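Local coordinates for protein alkylpurine DNA glycosylase AlkC (Pseudomonas fluorescens, PDB 5VHV) that probably excises alkylated purine bases from DNA without flipping out the damaged nucleotide, an early step of base excision repair, at residues H16-M21 against K31-H36; A74-L79 against T111-A116; H90-Y95 against A105-F110. All blocks are in the same frame, centred on the assembly; numbering follows the deposited sequence.

Interaction 1: H16-M21 against K31-H36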
ATOM      1  N   HIS A  16      12.173 -22.569  15.935  1.00 25.09           N
ATOM      2  CA  HIS A  16      12.398 -21.421  16.813  1.00 31.73           C
ATOM      3  C   HIS A  16      11.128 -21.058  17.573  1.00 25.30           C
ATOM      4  O   HIS A  16      11.169 -20.824  18.792  1.00 24.26           O
ATOM      5  CB  HIS A  16      12.917 -20.240  15.977  1.00 32.05           C
ATOM      6  CG  HIS A  16      12.660 -18.875  16.556  1.00 27.69           C
ATOM      7  ND1 HIS A  16      13.392 -18.348  17.603  1.00 35.00           N
ATOM      8  CD2 HIS A  16      11.808 -17.892  16.167  1.00 32.05           C
ATOM      9  CE1 HIS A  16      12.968 -17.120  17.861  1.00 30.83           C
ATOM     10  NE2 HIS A  16      12.007 -16.820  17.003  1.00 37.44           N
ATOM     11  N   ILE A  17       9.987 -21.035  16.881  1.00 21.19           N
ATOM     12  CA  ILE A  17       8.717 -20.738  17.537  1.00 24.60           C
ATOM     13  C   ILE A  17       8.444 -21.763  18.632  1.00 27.41           C
ATOM     14  O   ILE A  17       8.037 -21.419  19.750  1.00 22.19           O
ATOM     15  CB  ILE A  17       7.572 -20.695  16.502  1.00 20.49           C
ATOM     16  CG1 ILE A  17       7.754 -19.517  15.524  1.00 19.83           C
ATOM     17  CG2 ILE A  17       6.207 -20.533  17.196  1.00 20.25           C
ATOM     18  CD1 ILE A  17       6.861 -19.578  14.297  1.00 21.18           C
ATOM     19  N   ALA A  18       8.634 -23.043  18.318  1.00 23.16           N
ATOM     20  CA  ALA A  18       8.390 -24.085  19.312  1.00 24.97           C
ATOM     21  C   ALA A  18       9.316 -23.936  20.518  1.00 29.83           C
ATOM     22  O   ALA A  18       8.891 -24.124  21.662  1.00 24.38           O
ATOM     23  CB  ALA A  18       8.566 -25.471  18.686  1.00 27.11           C
ATOM     24  N   SER A  19      10.593 -23.623  20.283  1.00 23.61           N
ATOM     25  CA  SER A  19      11.527 -23.480  21.397  1.00 28.63           C
ATOM     26  C   SER A  19      11.144 -22.310  22.295  1.00 29.18           C
ATOM     27  O   SER A  19      11.218 -22.408  23.530  1.00 25.69           O
ATOM     28  CB  SER A  19      12.953 -23.299  20.870  1.00 37.25           C
ATOM     29  OG  SER A  19      13.333 -24.410  20.080  1.00 39.93           O
ATOM     30  N   GLU A  20      10.738 -21.192  21.700  1.00 28.09           N
ATOM     31  CA  GLU A  20      10.338 -20.054  22.517  1.00 28.06           C
ATOM     32  C   GLU A  20       9.005 -20.317  23.213  1.00 25.45           C
ATOM     33  O   GLU A  20       8.790 -19.840  24.335  1.00 28.93           O
ATOM     34  CB  GLU A  20      10.279 -18.799  21.651  1.00 26.47           C
ATOM     35  CG  GLU A  20      11.644 -18.399  21.060  1.00 28.19           C
ATOM     36  CD  GLU A  20      12.725 -18.190  22.096  1.00 36.34           C
ATOM     37  OE1 GLU A  20      12.430 -17.697  23.202  1.00 38.97           O
ATOM     38  OE2 GLU A  20      13.889 -18.527  21.799  1.00 47.44           O
ATOM     39  N   MET A  21       8.120 -21.092  22.589  1.00 22.56           N
ATOM     40  CA  MET A  21       6.892 -21.490  23.280  1.00 21.44           C
ATOM     41  C   MET A  21       7.206 -22.359  24.491  1.00 22.85           C
ATOM     42  O   MET A  21       6.579 -22.212  25.549  1.00 25.26           O
ATOM     43  CB  MET A  21       5.951 -22.245  22.342  1.00 23.41           C
ATOM     44  CG  MET A  21       4.983 -21.381  21.559  1.00 35.44           C
ATOM     45  SD  MET A  21       3.842 -20.423  22.589  1.00 30.01           S
ATOM     46  CE  MET A  21       3.185 -21.629  23.716  1.00 31.33           C
ATOM     47  N   LYS A  31       6.493 -31.229  19.998  1.00 27.62           N
ATOM     48  CA  LYS A  31       6.504 -32.274  18.981  1.00 27.36           C
ATOM     49  C   LYS A  31       5.193 -32.292  18.207  1.00 25.44           C
ATOM     50  O   LYS A  31       5.189 -32.427  16.980  1.00 25.70           O
ATOM     51  CB  LYS A  31       6.770 -33.627  19.645  1.00 35.63           C
ATOM     52  CG  LYS A  31       6.554 -34.843  18.772  1.00 47.74           C
ATOM     53  CD  LYS A  31       7.132 -36.097  19.456  0.80 53.96           C
ATOM     54  CE  LYS A  31       6.179 -37.276  19.375  1.00 54.68           C
ATOM     55  NZ  LYS A  31       6.729 -38.508  20.031  0.42 49.43           N
ATOM     56  N   GLY A  32       4.066 -32.164  18.914  1.00 27.42           N
ATOM     57  CA  GLY A  32       2.778 -32.119  18.242  1.00 24.48           C
ATOM     58  C   GLY A  32       2.609 -30.865  17.408  1.00 24.73           C
ATOM     59  O   GLY A  32       2.043 -30.910  16.312  1.00 24.65           O
ATOM     60  N   PHE A  33       3.118 -29.735  17.906  1.00 21.35           N
ATOM     61  CA  PHE A  33       3.046 -28.488  17.158  1.00 19.98           C
ATOM     62  C   PHE A  33       3.790 -28.611  15.843  1.00 23.31           C
ATOM     63  O   PHE A  33       3.270 -28.240  14.781  1.00 19.21           O
ATOM     64  CB  PHE A  33       3.611 -27.345  17.998  1.00 20.18           C
ATOM     65  CG  PHE A  33       3.936 -26.107  17.201  1.00 18.73           C
ATOM     66  CD1 PHE A  33       2.938 -25.209  16.852  1.00 22.15           C
ATOM     67  CD2 PHE A  33       5.242 -25.829  16.830  1.00 20.83           C
ATOM     68  CE1 PHE A  33       3.240 -24.067  16.137  1.00 20.36           C
ATOM     69  CE2 PHE A  33       5.546 -24.691  16.100  1.00 20.30           C
ATOM     70  CZ  PHE A  33       4.530 -23.810  15.755  1.00 21.33           C
ATOM     71  N   LEU A  34       5.016 -29.146  15.898  1.00 21.43           N
ATOM     72  CA  LEU A  34       5.824 -29.259  14.693  1.00 23.02           C
ATOM     73  C   LEU A  34       5.193 -30.231  13.705  1.00 21.67           C
ATOM     74  O   LEU A  34       5.160 -29.959  12.497  1.00 26.52           O
ATOM     75  CB  LEU A  34       7.253 -29.694  15.064  1.00 23.72           C
ATOM     76  CG  LEU A  34       8.078 -28.595  15.762  1.00 27.42           C
ATOM     77  CD1 LEU A  34       9.378 -29.166  16.305  1.00 32.20           C
ATOM     78  CD2 LEU A  34       8.370 -27.433  14.822  1.00 28.57           C
ATOM     79  N   LYS A  35       4.684 -31.367  14.198  1.00 24.16           N
ATOM     80  CA  LYS A  35       4.025 -32.316  13.311  1.00 24.66           C
ATOM     81  C   LYS A  35       2.866 -31.652  12.573  1.00 24.40           C
ATOM     82  O   LYS A  35       2.706 -31.812  11.356  1.00 22.87           O
ATOM     83  CB  LYS A  35       3.526 -33.523  14.101  1.00 29.22           C
ATOM     84  CG  LYS A  35       2.888 -34.578  13.229  1.00 27.54           C
ATOM     85  CD  LYS A  35       2.467 -35.790  14.060  1.00 35.84           C
ATOM     86  CE  LYS A  35       1.855 -36.884  13.203  1.00 52.15           C
ATOM     87  NZ  LYS A  35       1.354 -37.998  14.061  1.00 66.84           N
ATOM     88  N   HIS A  36       2.043 -30.903  13.309  1.00 22.31           N
ATOM     89  CA  HIS A  36       0.867 -30.249  12.732  1.00 21.08           C
ATOM     90  C   HIS A  36       1.261 -29.155  11.745  1.00 18.88           C
ATOM     91  O   HIS A  36       0.674 -29.034  10.661  1.00 20.20           O
ATOM     92  CB  HIS A  36       0.031 -29.679  13.883  1.00 21.57           C
ATOM     93  CG  HIS A  36      -1.366 -29.273  13.509  1.00 19.11           C
ATOM     94  ND1 HIS A  36      -1.630 -28.142  12.778  1.00 20.62           N
ATOM     95  CD2 HIS A  36      -2.572 -29.828  13.787  1.00 19.85           C
ATOM     96  CE1 HIS A  36      -2.931 -28.008  12.623  1.00 19.10           C
ATOM     97  NE2 HIS A  36      -3.531 -29.011  13.234  1.00 19.75           N
TER

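Interaction 2: A74-L79 against T111-A116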
ATOM      1  N   ALA A  74       3.618 -13.327  26.427  1.00 24.09           N
ATOM      2  CA  ALA A  74       5.018 -13.539  26.779  1.00 22.02           C
ATOM      3  C   ALA A  74       5.841 -13.959  25.576  1.00 25.74           C
ATOM      4  O   ALA A  74       7.037 -13.642  25.502  1.00 21.38           O
ATOM      5  CB  ALA A  74       5.146 -14.583  27.880  1.00 22.76           C
ATOM      6  N   LEU A  75       5.216 -14.648  24.615  1.00 18.96           N
ATOM      7  CA  LEU A  75       5.938 -15.102  23.437  1.00 21.00           C
ATOM      8  C   LEU A  75       6.336 -13.929  22.540  1.00 20.97           C
ATOM      9  O   LEU A  75       7.410 -13.955  21.926  1.00 24.45           O
ATOM     10  CB  LEU A  75       5.077 -16.097  22.657  1.00 22.98           C
ATOM     11  CG  LEU A  75       5.751 -16.736  21.442  1.00 17.70           C
ATOM     12  CD1 LEU A  75       6.861 -17.667  21.853  1.00 20.63           C
ATOM     13  CD2 LEU A  75       4.708 -17.440  20.554  1.00 24.61           C
ATOM     14  N   ALA A  76       5.510 -12.889  22.475  1.00 20.90           N
ATOM     15  CA  ALA A  76       5.712 -11.848  21.467  1.00 20.70           C
ATOM     16  C   ALA A  76       7.113 -11.253  21.479  1.00 25.18           C
ATOM     17  O   ALA A  76       7.751 -11.231  20.416  1.00 23.18           O
ATOM     18  CB  ALA A  76       4.636 -10.770  21.632  1.00 21.04           C
ATOM     19  N   PRO A  77       7.669 -10.804  22.612  1.00 26.26           N
ATOM     20  CA  PRO A  77       9.030 -10.220  22.584  1.00 28.27           C
ATOM     21  C   PRO A  77      10.149 -11.224  22.329  1.00 34.05           C
ATOM     22  O   PRO A  77      11.278 -10.803  22.057  1.00 31.11           O
ATOM     23  CB  PRO A  77       9.167  -9.583  23.974  1.00 32.79           C
ATOM     24  CG  PRO A  77       8.204 -10.347  24.839  1.00 30.69           C
ATOM     25  CD  PRO A  77       7.035 -10.663  23.937  1.00 25.60           C
ATOM     26  N   ARG A  78       9.886 -12.527  22.405  1.00 24.61           N
ATOM     27  CA  ARG A  78      10.895 -13.547  22.153  1.00 22.01           C
ATOM     28  C   ARG A  78      11.050 -13.893  20.678  1.00 28.30           C
ATOM     29  O   ARG A  78      12.031 -14.562  20.322  1.00 29.30           O
ATOM     30  CB  ARG A  78      10.553 -14.825  22.928  1.00 26.78           C
ATOM     31  CG  ARG A  78      10.236 -14.580  24.399  1.00 29.88           C
ATOM     32  CD  ARG A  78      10.002 -15.885  25.149  1.00 31.42           C
ATOM     33  NE  ARG A  78      11.220 -16.670  25.207  1.00 38.62           N
ATOM     34  CZ  ARG A  78      12.025 -16.757  26.262  1.00 36.54           C
ATOM     35  NH1 ARG A  78      11.744 -16.130  27.396  1.00 40.48           N
ATOM     36  NH2 ARG A  78      13.124 -17.483  26.179  1.00 37.65           N
ATOM     37  N   LEU A  79      10.113 -13.469  19.829  1.00 24.82           N
ATOM     38  CA  LEU A  79      10.166 -13.787  18.406  1.00 23.07           C
ATOM     39  C   LEU A  79      11.168 -12.888  17.694  1.00 24.28           C
ATOM     40  O   LEU A  79      11.270 -11.696  17.989  1.00 26.36           O
ATOM     41  CB  LEU A  79       8.788 -13.635  17.767  1.00 21.26           C
ATOM     42  CG  LEU A  79       7.701 -14.554  18.347  1.00 20.12           C
ATOM     43  CD1 LEU A  79       6.377 -14.326  17.638  1.00 22.71           C
ATOM     44  CD2 LEU A  79       8.098 -16.002  18.228  1.00 25.25           C
ATOM     45  N   THR A 111       0.069  -5.437  18.009  1.00 13.82           N
ATOM     46  CA  THR A 111       0.321  -4.693  16.781  1.00 12.78           C
ATOM     47  C   THR A 111       1.685  -3.995  16.803  1.00 17.39           C
ATOM     48  O   THR A 111       2.266  -3.766  15.732  1.00 18.91           O
ATOM     49  CB  THR A 111      -0.817  -3.688  16.515  1.00 14.37           C
ATOM     50  OG1 THR A 111      -0.858  -3.371  15.116  1.00 14.89           O
ATOM     51  CG2 THR A 111      -0.662  -2.405  17.315  1.00 18.58           C
ATOM     52  N   THR A 112       2.233  -3.695  17.987  1.00 20.72           N
ATOM     53  CA  THR A 112       3.574  -3.111  18.037  1.00 27.32           C
ATOM     54  C   THR A 112       4.672  -4.107  17.661  1.00 30.96           C
ATOM     55  O   THR A 112       5.754  -3.698  17.223  1.00 30.80           O
ATOM     56  CB  THR A 112       3.853  -2.538  19.434  1.00 27.64           C
ATOM     57  OG1 THR A 112       3.922  -3.595  20.403  1.00 28.05           O
ATOM     58  CG2 THR A 112       2.756  -1.561  19.856  1.00 27.92           C
ATOM     59  N   PHE A 113       4.424  -5.397  17.799  1.00 20.99           N
ATOM     60  CA  PHE A 113       5.405  -6.422  17.458  1.00 17.26           C
ATOM     61  C   PHE A 113       5.360  -6.795  15.990  1.00 30.78           C
ATOM     62  O   PHE A 113       6.338  -7.317  15.453  1.00 28.70           O
ATOM     63  CB  PHE A 113       5.146  -7.673  18.317  1.00 16.01           C
ATOM     64  CG  PHE A 113       5.352  -7.430  19.778  1.00 19.85           C
ATOM     65  CD1 PHE A 113       6.612  -7.568  20.332  1.00 23.62           C
ATOM     66  CD2 PHE A 113       4.302  -7.002  20.591  1.00 19.15           C
ATOM     67  CE1 PHE A 113       6.828  -7.327  21.670  1.00 28.48           C
ATOM     68  CE2 PHE A 113       4.513  -6.762  21.936  1.00 22.76           C
ATOM     69  CZ  PHE A 113       5.775  -6.914  22.479  1.00 25.03           C
ATOM     70  N   GLY A 114       4.246  -6.549  15.332  1.00 39.63           N
ATOM     71  CA  GLY A 114       4.223  -6.608  13.893  1.00 58.96           C
ATOM     72  C   GLY A 114       3.163  -5.670  13.375  1.00 52.26           C
ATOM     73  O   GLY A 114       3.380  -4.463  13.186  1.00 34.87           O
ATOM     74  N   SER A 115       1.987  -6.240  13.168  1.00 17.14           N
ATOM     75  CA  SER A 115       0.833  -5.461  12.760  1.00 12.69           C
ATOM     76  C   SER A 115      -0.442  -6.281  12.881  1.00 15.47           C
ATOM     77  O   SER A 115      -0.499  -7.409  12.391  1.00 16.16           O
ATOM     78  CB  SER A 115       0.984  -4.990  11.321  1.00 15.56           C
ATOM     79  OG  SER A 115      -0.228  -4.392  10.900  1.00 14.34           O
ATOM     80  N   ALA A 116      -1.481  -5.696  13.471  1.00 12.93           N
ATOM     81  CA  ALA A 116      -2.798  -6.301  13.555  1.00 12.88           C
ATOM     82  C   ALA A 116      -3.694  -5.922  12.383  1.00 11.38           C
ATOM     83  O   ALA A 116      -4.909  -6.130  12.452  1.00 12.10           O
ATOM     84  CB  ALA A 116      -3.461  -5.923  14.892  1.00 15.12           C
TER

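Interaction 3: H90-Y95 against A105-F110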
ATOM      1  N   HIS A  90      -3.390 -13.081  14.230  1.00 12.54           N
ATOM      2  CA  HIS A  90      -4.225 -14.062  13.555  1.00 11.85           C
ATOM      3  C   HIS A  90      -4.915 -14.985  14.554  1.00 12.82           C
ATOM      4  O   HIS A  90      -6.097 -15.313  14.392  1.00 14.44           O
ATOM      5  CB  HIS A  90      -3.415 -14.895  12.569  1.00 12.67           C
ATOM      6  CG  HIS A  90      -4.268 -15.798  11.735  1.00 15.72           C
ATOM      7  ND1 HIS A  90      -5.016 -15.344  10.665  1.00 19.06           N
ATOM      8  CD2 HIS A  90      -4.550 -17.117  11.860  1.00 14.89           C
ATOM      9  CE1 HIS A  90      -5.698 -16.360  10.151  1.00 19.56           C
ATOM     10  NE2 HIS A  90      -5.426 -17.446  10.858  1.00 16.89           N
ATOM     11  N   TYR A  91      -4.186 -15.412  15.591  1.00 14.50           N
ATOM     12  CA  TYR A  91      -4.782 -16.258  16.617  1.00 13.74           C
ATOM     13  C   TYR A  91      -5.967 -15.548  17.269  1.00 15.35           C
ATOM     14  O   TYR A  91      -7.022 -16.145  17.498  1.00 14.38           O
ATOM     15  CB  TYR A  91      -3.696 -16.638  17.642  1.00 15.37           C
ATOM     16  CG  TYR A  91      -4.195 -17.558  18.725  1.00 15.42           C
ATOM     17  CD1 TYR A  91      -4.913 -17.048  19.780  1.00 17.14           C
ATOM     18  CD2 TYR A  91      -3.949 -18.939  18.693  1.00 15.33           C
ATOM     19  CE1 TYR A  91      -5.412 -17.856  20.759  1.00 18.04           C
ATOM     20  CE2 TYR A  91      -4.452 -19.760  19.680  1.00 17.11           C
ATOM     21  CZ  TYR A  91      -5.177 -19.205  20.711  1.00 17.68           C
ATOM     22  OH  TYR A  91      -5.712 -19.983  21.710  1.00 21.94           O
ATOM     23  N   VAL A  92      -5.829 -14.249  17.525  1.00 14.34           N
ATOM     24  CA  VAL A  92      -6.909 -13.488  18.149  1.00 13.62           C
ATOM     25  C   VAL A  92      -8.131 -13.430  17.231  1.00 11.53           C
ATOM     26  O   VAL A  92      -9.276 -13.584  17.674  1.00 15.28           O
ATOM     27  CB  VAL A  92      -6.400 -12.075  18.509  1.00 13.43           C
ATOM     28  CG1 VAL A  92      -7.549 -11.186  18.945  1.00 15.82           C
ATOM     29  CG2 VAL A  92      -5.322 -12.153  19.565  1.00 15.49           C
ATOM     30  N   ALA A  93      -7.916 -13.129  15.951  1.00 12.36           N
ATOM     31  CA  ALA A  93      -9.043 -13.069  15.018  1.00 14.42           C
ATOM     32  C   ALA A  93      -9.715 -14.427  14.851  1.00 14.30           C
ATOM     33  O   ALA A  93     -10.939 -14.499  14.664  1.00 15.55           O
ATOM     34  CB  ALA A  93      -8.573 -12.552  13.668  1.00 16.45           C
ATOM     35  N   SER A  94      -8.935 -15.509  14.931  1.00 16.10           N
ATOM     36  CA  SER A  94      -9.471 -16.850  14.735  1.00 14.59           C
ATOM     37  C   SER A  94     -10.303 -17.305  15.925  1.00 14.60           C
ATOM     38  O   SER A  94     -11.386 -17.875  15.750  1.00 14.92           O
ATOM     39  CB  SER A  94      -8.334 -17.845  14.485  1.00 14.65           C
ATOM     40  OG  SER A  94      -7.636 -17.579  13.261  1.00 15.81           O
ATOM     41  N   TYR A  95      -9.798 -17.101  17.146  1.00 15.71           N
ATOM     42  CA  TYR A  95     -10.346 -17.752  18.330  1.00 16.28           C
ATOM     43  C   TYR A  95     -10.940 -16.779  19.342  1.00 17.36           C
ATOM     44  O   TYR A  95     -11.501 -17.229  20.356  1.00 14.84           O
ATOM     45  CB  TYR A  95      -9.256 -18.620  18.992  1.00 16.63           C
ATOM     46  CG  TYR A  95      -8.611 -19.533  17.961  1.00 13.53           C
ATOM     47  CD1 TYR A  95      -9.371 -20.485  17.282  1.00 16.05           C
ATOM     48  CD2 TYR A  95      -7.285 -19.404  17.632  1.00 13.14           C
ATOM     49  CE1 TYR A  95      -8.793 -21.301  16.296  1.00 13.94           C
ATOM     50  CE2 TYR A  95      -6.692 -20.219  16.657  1.00 13.70           C
ATOM     51  CZ  TYR A  95      -7.455 -21.156  15.990  1.00 14.42           C
ATOM     52  OH  TYR A  95      -6.842 -21.914  15.026  1.00 16.07           O
ATOM     53  N   ALA A 105      -7.860  -5.726  23.287  1.00 17.11           N
ATOM     54  CA  ALA A 105      -6.678  -5.389  24.064  1.00 18.40           C
ATOM     55  C   ALA A 105      -5.478  -6.164  23.554  1.00 17.05           C
ATOM     56  O   ALA A 105      -4.374  -5.615  23.457  1.00 17.12           O
ATOM     57  CB  ALA A 105      -6.904  -5.667  25.555  1.00 21.94           C
ATOM     58  N   ALA A 106      -5.692  -7.434  23.180  1.00 18.50           N
ATOM     59  CA  ALA A 106      -4.617  -8.246  22.616  1.00 17.78           C
ATOM     60  C   ALA A 106      -4.108  -7.686  21.289  1.00 19.02           C
ATOM     61  O   ALA A 106      -2.894  -7.671  21.043  1.00 17.03           O
ATOM     62  CB  ALA A 106      -5.080  -9.696  22.436  1.00 14.82           C
ATOM     63  N   LEU A 107      -5.008  -7.254  20.402  1.00 15.19           N
ATOM     64  CA  LEU A 107      -4.549  -6.709  19.125  1.00 14.38           C
ATOM     65  C   LEU A 107      -3.766  -5.426  19.345  1.00 15.95           C
ATOM     66  O   LEU A 107      -2.757  -5.171  18.670  1.00 16.38           O
ATOM     67  CB  LEU A 107      -5.733  -6.457  18.181  1.00 13.48           C
ATOM     68  CG  LEU A 107      -6.507  -7.683  17.687  1.00 13.44           C
ATOM     69  CD1 LEU A 107      -7.647  -7.254  16.725  1.00 17.05           C
ATOM     70  CD2 LEU A 107      -5.609  -8.699  17.025  1.00 14.05           C
ATOM     71  N   LYS A 108      -4.203  -4.613  20.305  1.00 15.36           N
ATOM     72  CA  LYS A 108      -3.495  -3.362  20.557  1.00 14.72           C
ATOM     73  C   LYS A 108      -2.084  -3.644  21.060  1.00 18.52           C
ATOM     74  O   LYS A 108      -1.133  -2.924  20.729  1.00 19.12           O
ATOM     75  CB  LYS A 108      -4.256  -2.524  21.578  1.00 15.85           C
ATOM     76  CG  LYS A 108      -3.608  -1.186  21.881  1.00 17.87           C
ATOM     77  CD  LYS A 108      -4.293  -0.477  23.052  1.00 21.90           C
ATOM     78  CE  LYS A 108      -3.535   0.791  23.386  1.00 34.61           C
ATOM     79  NZ  LYS A 108      -4.188   1.589  24.467  1.00 31.66           N
ATOM     80  N   TYR A 109      -1.942  -4.684  21.872  1.00 16.72           N
ATOM     81  CA  TYR A 109      -0.629  -5.094  22.366  1.00 17.62           C
ATOM     82  C   TYR A 109       0.222  -5.703  21.251  1.00 16.93           C
ATOM     83  O   TYR A 109       1.384  -5.321  21.059  1.00 17.31           O
ATOM     84  CB  TYR A 109      -0.812  -6.096  23.500  1.00 19.22           C
ATOM     85  CG  TYR A 109       0.468  -6.761  23.960  1.00 17.77           C
ATOM     86  CD1 TYR A 109       1.334  -6.110  24.819  1.00 23.63           C
ATOM     87  CD2 TYR A 109       0.806  -8.039  23.523  1.00 21.62           C
ATOM     88  CE1 TYR A 109       2.515  -6.728  25.264  1.00 24.36           C
ATOM     89  CE2 TYR A 109       1.975  -8.658  23.953  1.00 21.68           C
ATOM     90  CZ  TYR A 109       2.809  -8.003  24.832  1.00 23.84           C
ATOM     91  OH  TYR A 109       3.984  -8.612  25.252  1.00 29.10           O
ATOM     92  N   PHE A 110      -0.332  -6.671  20.521  1.00 14.76           N
ATOM     93  CA  PHE A 110       0.439  -7.377  19.488  1.00 13.03           C
ATOM     94  C   PHE A 110       0.844  -6.484  18.316  1.00 13.57           C
ATOM     95  O   PHE A 110       1.858  -6.757  17.659  1.00 17.33           O
ATOM     96  CB  PHE A 110      -0.356  -8.570  18.943  1.00 14.70           C
ATOM     97  CG  PHE A 110      -0.481  -9.745  19.896  1.00 15.39           C
ATOM     98  CD1 PHE A 110       0.592 -10.168  20.673  1.00 18.42           C
ATOM     99  CD2 PHE A 110      -1.675 -10.453  19.968  1.00 16.16           C
ATOM    100  CE1 PHE A 110       0.456 -11.257  21.533  1.00 21.26           C
ATOM    101  CE2 PHE A 110      -1.814 -11.563  20.811  1.00 17.35           C
ATOM    102  CZ  PHE A 110      -0.757 -11.953  21.603  1.00 18.98           C
TER

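Interaction 1: H16-M21 against K31-H36
Segments 16-21 and 31-36 run roughly antiparallel, at 156°, with their axes 10.0 Å apart at closest approach and A18 CA facing F33 CA at 7.3 Å. This is an alpha-alpha hairpin. Helix 11-24 turns back through a short connection into helix 30-38, in the N-terminal part of an all-helical superhelix of the HEAT-like kind found in this glycosylase family. The contact is apolar and small, with 141 Å² buried in all.

F33 does most of the work. Its CG stands anti to the backbone N (chi1 164°), which sends the ring across to helix 11-24. The A18 methyl meets the ring obliquely near CD2, with F33 CD2 3.8 Å from A18 CB. The far end of the ring goes on to I17, where F33 CZ touches the branch methyl CG2 at 4.0 Å. The I17 and F33 side chains cross at about a right angle. I17 CG2 is itself anti to its own backbone N, so this branch, not the longer CG1 arm, meets the ring. It too approaches obliquely. The small A18 lets the ring come close to the helix.

F33 also packs on S56 and L57 of helix 46-60, so the ring joins the hairpin to the next helix. F28, from the turn, adds its side chain to A18 and M21. With an alanine here instead of F33, a gap is likely to open between the two helices and toward L57, and A18 CB and I17 CG2 would lose their aromatic neighbour. L34 finishes the contact from a partly exposed position. It starts off to one side, but its end bends in until L34 CG is 4.3 Å from A18 CB.

Interaction 2: A74-L79 against T111-A116
L75 O, in the residue before A76, takes R78 N at 2.9 Å and a weak bond from L79 N at 3.5 Å. These bonds hold residues 75-79, where the chain leaves helix 65-75. In this helical superhelix, this stretch of chain packs on F113 in the loop between helices 100-110 and 119-126.

The F113 ring makes the contact. A76 CB sits over the centre of one face, 3.8 Å from the F113 ring centroid and only 5° off the normal. This is a nearly ideal CH-pi contact. F113 CG is anti to the carbonyl carbon (chi1 -64°), and this turns the ring out of its loop toward A76. P77 comes in obliquely near CE1. Its backbone N lies 3.7 Å from F113 CE1, and P77 CB is 4.0 Å from the same CE1. The A76 side is buried, while P77 is exposed.

Y109 of helix 100-110 also meets the F113 ring and touches A76 and P77, so one tyrosine borders both sides of the contact. L88 of helix 87-95 packs on A76. The loop has its own brace: T111, just after helix 100-110, offers its hydroxyl as acceptor across the bend, and A116 N reaches T111 OG1 at 2.9 Å, with an N-H...O angle of 162°.

Interaction 3: H90-Y95 against A105-F110
V92 packs tightly against A106, L107 and F110, while the outward sides of both helices take no part. Helices 87-95 and 100-110 form an antiparallel alpha-alpha hairpin of the glycosylase superhelix. The axes of segments 90-95 and 105-110 are 9.9 Å apart, at 166°.

V92 is the centre of the contact, and its two methyls divide the work. CG1 is anti to the backbone N (chi1 171°) and meets the end of L107, with V92 CG1 at 3.7 Å from L107 CD2. The L107 chain leaves its helix to one side, and only its end bends toward V92. CG2 takes the other direction, reaching into the notch formed by the A106 methyl and the F110 ring. V92 CG2 is 3.8 Å from A106 CB. All four residues are buried.

Further layers close around V92: L107 packs on A119 and I120 of helix 119-126, and the F110 ring stands edge-to-face with Y73. The outward sides are more polar and partly exposed. K108 points off to a salt bridge with D141, and the partly exposed Y95 stacks on H58. S94 turns its hydroxyl back on its own helix, so H90 O takes both S94 N and, at 3.0 Å, S94 OG, which comes in 41° above the carbonyl plane. At the buried side, V92 CG2 touches the edge of the F110 ring in its plane, at 3.8 Å from F110 CE2.

The three contacts lie on one side of the chain's centre. Interaction 1 comes first in the chain; interaction 3 is nested in the loop interaction 2 closes. A salt bridge ties the first two, with E20 OE1 2.6 Å from R78 NE; M21 SD packs on L75 CD2 at 3.7 Å. Interactions 2 and 3 meet where A76 CB packs on Y109 CE2, 4.1 Å away, and F110 CD1, 4.2 Å away. Interaction 2 comes nearest the bound DNA, at about 8 Å between nearest atoms, against about 10 Å for interaction 3 and 16 Å for interaction 1. The bound polyether 9B4, beside L5, F83 and W160, is about 9 Å from the F113 side chain.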